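Local coordinates for protein fatty acyl CoA synthetase FADD13 (FATTY-ACYL-CoA SYNTHETASE) (Mycobacterium tuberculosis, PDB 3R44) that belongs to the ANL superfamily of AMP-binding enzymes, pairing an AMP-binding domain with a smaller C-terminal domain, and is named a fatty acyl-CoA synthetase, at residues M44-A57 with V79-L91. Numbering follows the deposited sequence.
Sequences MTYAQMNALANRCA and VEFCCLFYGAAKL
Gly87 lets two helices of the AMP-binding domain come almost backbone to backbone: its CA lies 3.4 Å from Ala53 O, and the axes of 46-57 and 79-91 approach to 7.4 Å at a crossing angle of -66°. With no side chain, Gly87 lets Ala53 O, Cys56 CB and Ala57 N close over its CA. Reciprocal knobs-into-holes packing flanks this point. Ala53 enters the hole formed by Cys83, Tyr86, Gly87 and Lys90, its CB 3.7 Å from Tyr86 CB, while Cys83 fits among Met49, Leu52, Ala53 and Cys56. Leu52 CG lies anti to the backbone N (chi1 -178°), and the chi2 of 56° then sets CD2 3.7 Å from Cys83 SG and against Val79 CG1. Beside it, Met44 SD and Val79 CG2 meet tip to tip.

The polar edge of this largely buried interface centres on Lys90. Its NZ donates to Asn50 OD1 at 2.8 Å, tilted from the carbonyl plane, and more weakly to Asn54 OD1. Glu162 completes the cluster: OE1 forms a salt bridge with Lys90, and OE2 accepts from ND2 of both asparagines, giving each amide a partner at either end. At the far end of the contact from Val79, Leu91 CD1 lies 3.4 Å from Ala57 O, a carbonyl that also accepts a hydrogen bond from Thr61 OG1.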
loop_
_atom_site.group_PDB
_atom_site.type_symbol
_atom_site.label_atom_id
_atom_site.label_comp_id
_atom_site.label_asym_id
_atom_site.label_seq_id
_atom_site.Cartn_x
_atom_site.Cartn_y
_atom_site.Cartn_z
ATOM N N MET A 44 -6.580 -20.797 14.189
ATOM C CA MET A 44 -6.379 -20.307 15.557
ATOM C C MET A 44 -7.471 -19.370 15.965
ATOM O O MET A 44 -7.884 -18.571 15.159
ATOM C CB MET A 44 -5.065 -19.600 15.651
ATOM C CG MET A 44 -3.920 -20.604 15.627
ATOM S SD MET A 44 -2.368 -19.742 15.549
ATOM C CE MET A 44 -2.360 -18.693 17.003
ATOM N N THR A 45 -7.909 -19.476 17.224
ATOM C CA THR A 45 -8.881 -18.558 17.783
ATOM C C THR A 45 -8.213 -17.274 18.267
ATOM O O THR A 45 -7.004 -17.170 18.346
ATOM C CB THR A 45 -9.568 -19.144 18.972
ATOM O OG1 THR A 45 -8.561 -19.404 19.947
ATOM C CG2 THR A 45 -10.321 -20.482 18.622
ATOM N N TYR A 46 -9.026 -16.275 18.571
ATOM C CA TYR A 46 -8.481 -15.016 19.125
ATOM C C TYR A 46 -7.702 -15.242 20.419
ATOM O O TYR A 46 -6.633 -14.662 20.626
ATOM C CB TYR A 46 -9.536 -13.914 19.265
ATOM C CG TYR A 46 -9.614 -13.143 18.002
ATOM C CD1 TYR A 46 -10.645 -13.364 17.082
ATOM C CD2 TYR A 46 -8.641 -12.225 17.685
ATOM C CE1 TYR A 46 -10.688 -12.673 15.895
ATOM C CE2 TYR A 46 -8.647 -11.548 16.506
ATOM C CZ TYR A 46 -9.667 -11.758 15.592
ATOM O OH TYR A 46 -9.623 -11.010 14.404
ATOM N N ALA A 47 -8.215 -16.100 21.289
ATOM C CA ALA A 47 -7.464 -16.422 22.528
ATOM C C ALA A 47 -6.085 -17.036 22.189
ATOM O O ALA A 47 -5.062 -16.678 22.802
ATOM C CB ALA A 47 -8.269 -17.351 23.456
ATOM N N GLN A 48 -6.036 -17.928 21.202
ATOM C CA GLN A 48 -4.725 -18.505 20.793
ATOM C C GLN A 48 -3.806 -17.486 20.144
ATOM O O GLN A 48 -2.588 -17.480 20.397
ATOM C CB GLN A 48 -4.873 -19.704 19.868
ATOM C CG GLN A 48 -5.684 -20.810 20.505
ATOM C CD GLN A 48 -6.044 -21.912 19.528
ATOM O OE1 GLN A 48 -6.615 -21.677 18.438
ATOM N NE2 GLN A 48 -5.751 -23.133 19.923
ATOM N N MET A 49 -4.384 -16.596 19.347
ATOM C CA MET A 49 -3.572 -15.619 18.704
ATOM C C MET A 49 -2.960 -14.676 19.775
ATOM O O MET A 49 -1.780 -14.303 19.678
ATOM C CB MET A 49 -4.388 -14.805 17.715
ATOM C CG MET A 49 -3.482 -13.916 16.896
ATOM S SD MET A 49 -4.237 -13.578 15.316
ATOM C CE MET A 49 -5.011 -12.051 15.729
ATOM N N ASN A 50 -3.784 -14.234 20.735
ATOM C CA ASN A 50 -3.292 -13.383 21.808
ATOM C C ASN A 50 -2.155 -14.107 22.575
ATOM O O ASN A 50 -1.099 -13.511 22.882
ATOM C CB ASN A 50 -4.390 -12.923 22.783
ATOM C CG ASN A 50 -3.887 -11.894 23.745
ATOM O OD1 ASN A 50 -3.443 -10.807 23.327
ATOM N ND2 ASN A 50 -3.799 -12.260 25.012
ATOM N N ALA A 51 -2.335 -15.402 22.861
ATOM C CA ALA A 51 -1.301 -16.182 23.551
ATOM C C ALA A 51 -0.018 -16.285 22.735
ATOM O O ALA A 51 1.062 -16.127 23.248
ATOM C CB ALA A 51 -1.813 -17.558 23.913
ATOM N N LEU A 52 -0.122 -16.435 21.436
ATOM C CA LEU A 52 1.086 -16.481 20.629
ATOM C C LEU A 52 1.756 -15.094 20.561
ATOM O O LEU A 52 2.979 -15.008 20.520
ATOM C CB LEU A 52 0.784 -16.914 19.205
ATOM C CG LEU A 52 1.950 -17.058 18.252
ATOM C CD1 LEU A 52 3.005 -17.999 18.775
ATOM C CD2 LEU A 52 1.432 -17.658 16.910
ATOM N N ALA A 53 0.970 -14.024 20.467
ATOM C CA ALA A 53 1.553 -12.681 20.578
ATOM C C ALA A 53 2.343 -12.498 21.877
ATOM O O ALA A 53 3.420 -11.881 21.888
ATOM C CB ALA A 53 0.448 -11.582 20.425
ATOM N N ASN A 54 1.831 -13.056 22.978
ATOM C CA ASN A 54 2.528 -13.002 24.244
ATOM C C ASN A 54 3.833 -13.771 24.198
ATOM O O ASN A 54 4.845 -13.310 24.719
ATOM C CB ASN A 54 1.672 -13.532 25.388
ATOM C CG ASN A 54 0.551 -12.577 25.749
ATOM O OD1 ASN A 54 0.557 -11.451 25.303
ATOM N ND2 ASN A 54 -0.459 -13.057 26.485
ATOM N N ARG A 55 3.787 -14.955 23.621
ATOM C CA ARG A 55 5.036 -15.719 23.384
ATOM C C ARG A 55 6.050 -14.960 22.498
ATOM O O ARG A 55 7.241 -14.968 22.801
ATOM C CB ARG A 55 4.725 -17.108 22.818
ATOM C CG ARG A 55 4.014 -18.019 23.840
ATOM C CD ARG A 55 4.068 -19.493 23.504
ATOM N NE ARG A 55 2.685 -19.948 23.498
ATOM C CZ ARG A 55 2.040 -20.604 24.465
ATOM N NH1 ARG A 55 2.663 -21.052 25.557
ATOM N NH2 ARG A 55 0.737 -20.868 24.285
ATOM N N CYS A 56 5.575 -14.285 21.445
ATOM C CA CYS A 56 6.424 -13.454 20.597
ATOM C C CYS A 56 7.063 -12.334 21.433
ATOM O O CYS A 56 8.262 -12.056 21.299
ATOM C CB CYS A 56 5.653 -12.856 19.429
ATOM S SG CYS A 56 5.292 -14.116 18.166
ATOM N N ALA A 57 6.260 -11.708 22.294
ATOM C CA ALA A 57 6.757 -10.646 23.152
ATOM C C ALA A 57 7.829 -11.161 24.114
ATOM O O ALA A 57 8.821 -10.450 24.386
ATOM C CB ALA A 57 5.620 -10.029 23.926
ATOM N N VAL A 79 0.944 -16.435 10.596
ATOM C CA VAL A 79 0.446 -16.010 11.876
ATOM C C VAL A 79 1.625 -15.508 12.746
ATOM O O VAL A 79 1.466 -14.610 13.578
ATOM C CB VAL A 79 -0.367 -17.117 12.553
ATOM C CG1 VAL A 79 0.566 -18.229 13.085
ATOM C CG2 VAL A 79 -1.291 -16.539 13.661
ATOM N N GLU A 80 2.828 -16.044 12.565
ATOM C CA GLU A 80 4.012 -15.467 13.285
ATOM C C GLU A 80 4.303 -14.013 12.953
ATOM O O GLU A 80 4.633 -13.223 13.811
ATOM C CB GLU A 80 5.272 -16.270 13.017
ATOM C CG GLU A 80 5.315 -17.651 13.662
ATOM C CD GLU A 80 4.534 -18.751 12.902
ATOM O OE1 GLU A 80 3.993 -18.545 11.779
ATOM O OE2 GLU A 80 4.436 -19.847 13.467
ATOM N N PHE A 81 4.208 -13.667 11.688
ATOM C CA PHE A 81 4.356 -12.291 11.226
ATOM C C PHE A 81 3.380 -11.432 12.038
ATOM O O PHE A 81 3.774 -10.405 12.659
ATOM C CB PHE A 81 4.062 -12.211 9.728
ATOM C CG PHE A 81 4.503 -10.947 9.040
ATOM C CD1 PHE A 81 5.218 -11.037 7.844
ATOM C CD2 PHE A 81 4.155 -9.703 9.487
ATOM C CE1 PHE A 81 5.652 -9.911 7.152
ATOM C CE2 PHE A 81 4.607 -8.562 8.807
ATOM C CZ PHE A 81 5.364 -8.686 7.650
ATOM N N CYS A 82 2.111 -11.842 12.064
ATOM C CA CYS A 82 1.075 -11.022 12.754
ATOM C C CYS A 82 1.394 -10.934 14.276
ATOM O O CYS A 82 1.282 -9.883 14.896
ATOM C CB CYS A 82 -0.278 -11.668 12.616
ATOM S SG CYS A 82 -0.872 -11.680 10.936
ATOM N N CYS A 83 1.766 -12.070 14.845
ATOM C CA CYS A 83 1.917 -12.160 16.290
ATOM C C CYS A 83 3.216 -11.488 16.702
ATOM O O CYS A 83 3.335 -10.998 17.821
ATOM C CB CYS A 83 1.814 -13.579 16.779
ATOM S SG CYS A 83 0.083 -14.176 16.652
ATOM N N LEU A 84 4.178 -11.400 15.774
ATOM C CA LEU A 84 5.428 -10.624 16.062
ATOM C C LEU A 84 5.130 -9.148 16.124
ATOM O O LEU A 84 5.676 -8.405 16.980
ATOM C CB LEU A 84 6.540 -10.871 15.045
ATOM C CG LEU A 84 7.282 -12.162 15.381
ATOM C CD1 LEU A 84 8.097 -12.716 14.161
ATOM C CD2 LEU A 84 8.182 -12.064 16.635
ATOM N N PHE A 85 4.294 -8.721 15.196
ATOM C CA PHE A 85 3.827 -7.368 15.164
ATOM C C PHE A 85 3.043 -7.004 16.459
ATOM O O PHE A 85 3.317 -5.967 17.096
ATOM C CB PHE A 85 2.952 -7.117 13.929
ATOM C CG PHE A 85 2.522 -5.701 13.793
ATOM C CD1 PHE A 85 3.348 -4.750 13.152
ATOM C CD2 PHE A 85 1.345 -5.271 14.348
ATOM C CE1 PHE A 85 2.949 -3.393 13.018
ATOM C CE2 PHE A 85 0.962 -3.887 14.261
ATOM C CZ PHE A 85 1.766 -2.965 13.582
ATOM N N TYR A 86 2.069 -7.832 16.802
ATOM C CA TYR A 86 1.323 -7.663 18.034
ATOM C C TYR A 86 2.189 -7.744 19.300
ATOM O O TYR A 86 1.968 -6.984 20.253
ATOM C CB TYR A 86 0.197 -8.657 18.141
ATOM C CG TYR A 86 -1.008 -8.335 17.281
ATOM C CD1 TYR A 86 -1.715 -7.133 17.465
ATOM C CD2 TYR A 86 -1.475 -9.231 16.332
ATOM C CE1 TYR A 86 -2.896 -6.849 16.697
ATOM C CE2 TYR A 86 -2.607 -8.960 15.591
ATOM C CZ TYR A 86 -3.295 -7.758 15.761
ATOM O OH TYR A 86 -4.431 -7.470 15.068
ATOM N N GLY A 87 3.122 -8.694 19.326
ATOM C CA GLY A 87 4.041 -8.867 20.423
ATOM C C GLY A 87 4.889 -7.625 20.602
ATOM O O GLY A 87 5.029 -7.082 21.705
ATOM N N ALA A 88 5.471 -7.126 19.505
ATOM C CA ALA A 88 6.212 -5.852 19.567
ATOM C C ALA A 88 5.341 -4.686 20.077
ATOM O O ALA A 88 5.818 -3.890 20.920
ATOM C CB ALA A 88 6.822 -5.481 18.179
ATOM N N ALA A 89 4.105 -4.598 19.573
ATOM C CA ALA A 89 3.131 -3.582 20.029
ATOM C C ALA A 89 2.943 -3.590 21.567
ATOM O O ALA A 89 2.999 -2.552 22.232
ATOM C CB ALA A 89 1.781 -3.748 19.287
ATOM N N LYS A 90 2.773 -4.775 22.148
ATOM C CA LYS A 90 2.604 -4.911 23.593
ATOM C C LYS A 90 3.820 -4.418 24.364
ATOM O O LYS A 90 3.671 -3.913 25.471
ATOM C CB LYS A 90 2.332 -6.356 23.985
ATOM C CG LYS A 90 0.956 -6.865 23.464
ATOM C CD LYS A 90 0.827 -8.354 23.855
ATOM C CE LYS A 90 -0.352 -9.017 23.177
ATOM N NZ LYS A 90 -1.370 -9.112 24.157
ATOM N N LEU A 91 5.011 -4.584 23.790
ATOM C CA LEU A 91 6.271 -4.106 24.398
ATOM C C LEU A 91 6.643 -2.659 24.159
ATOM O O LEU A 91 7.593 -2.145 24.799
ATOM C CB LEU A 91 7.445 -4.969 23.882
ATOM C CG LEU A 91 7.420 -6.457 24.202
ATOM C CD1 LEU A 91 8.585 -7.145 23.511
ATOM C CD2 LEU A 91 7.514 -6.688 25.697
#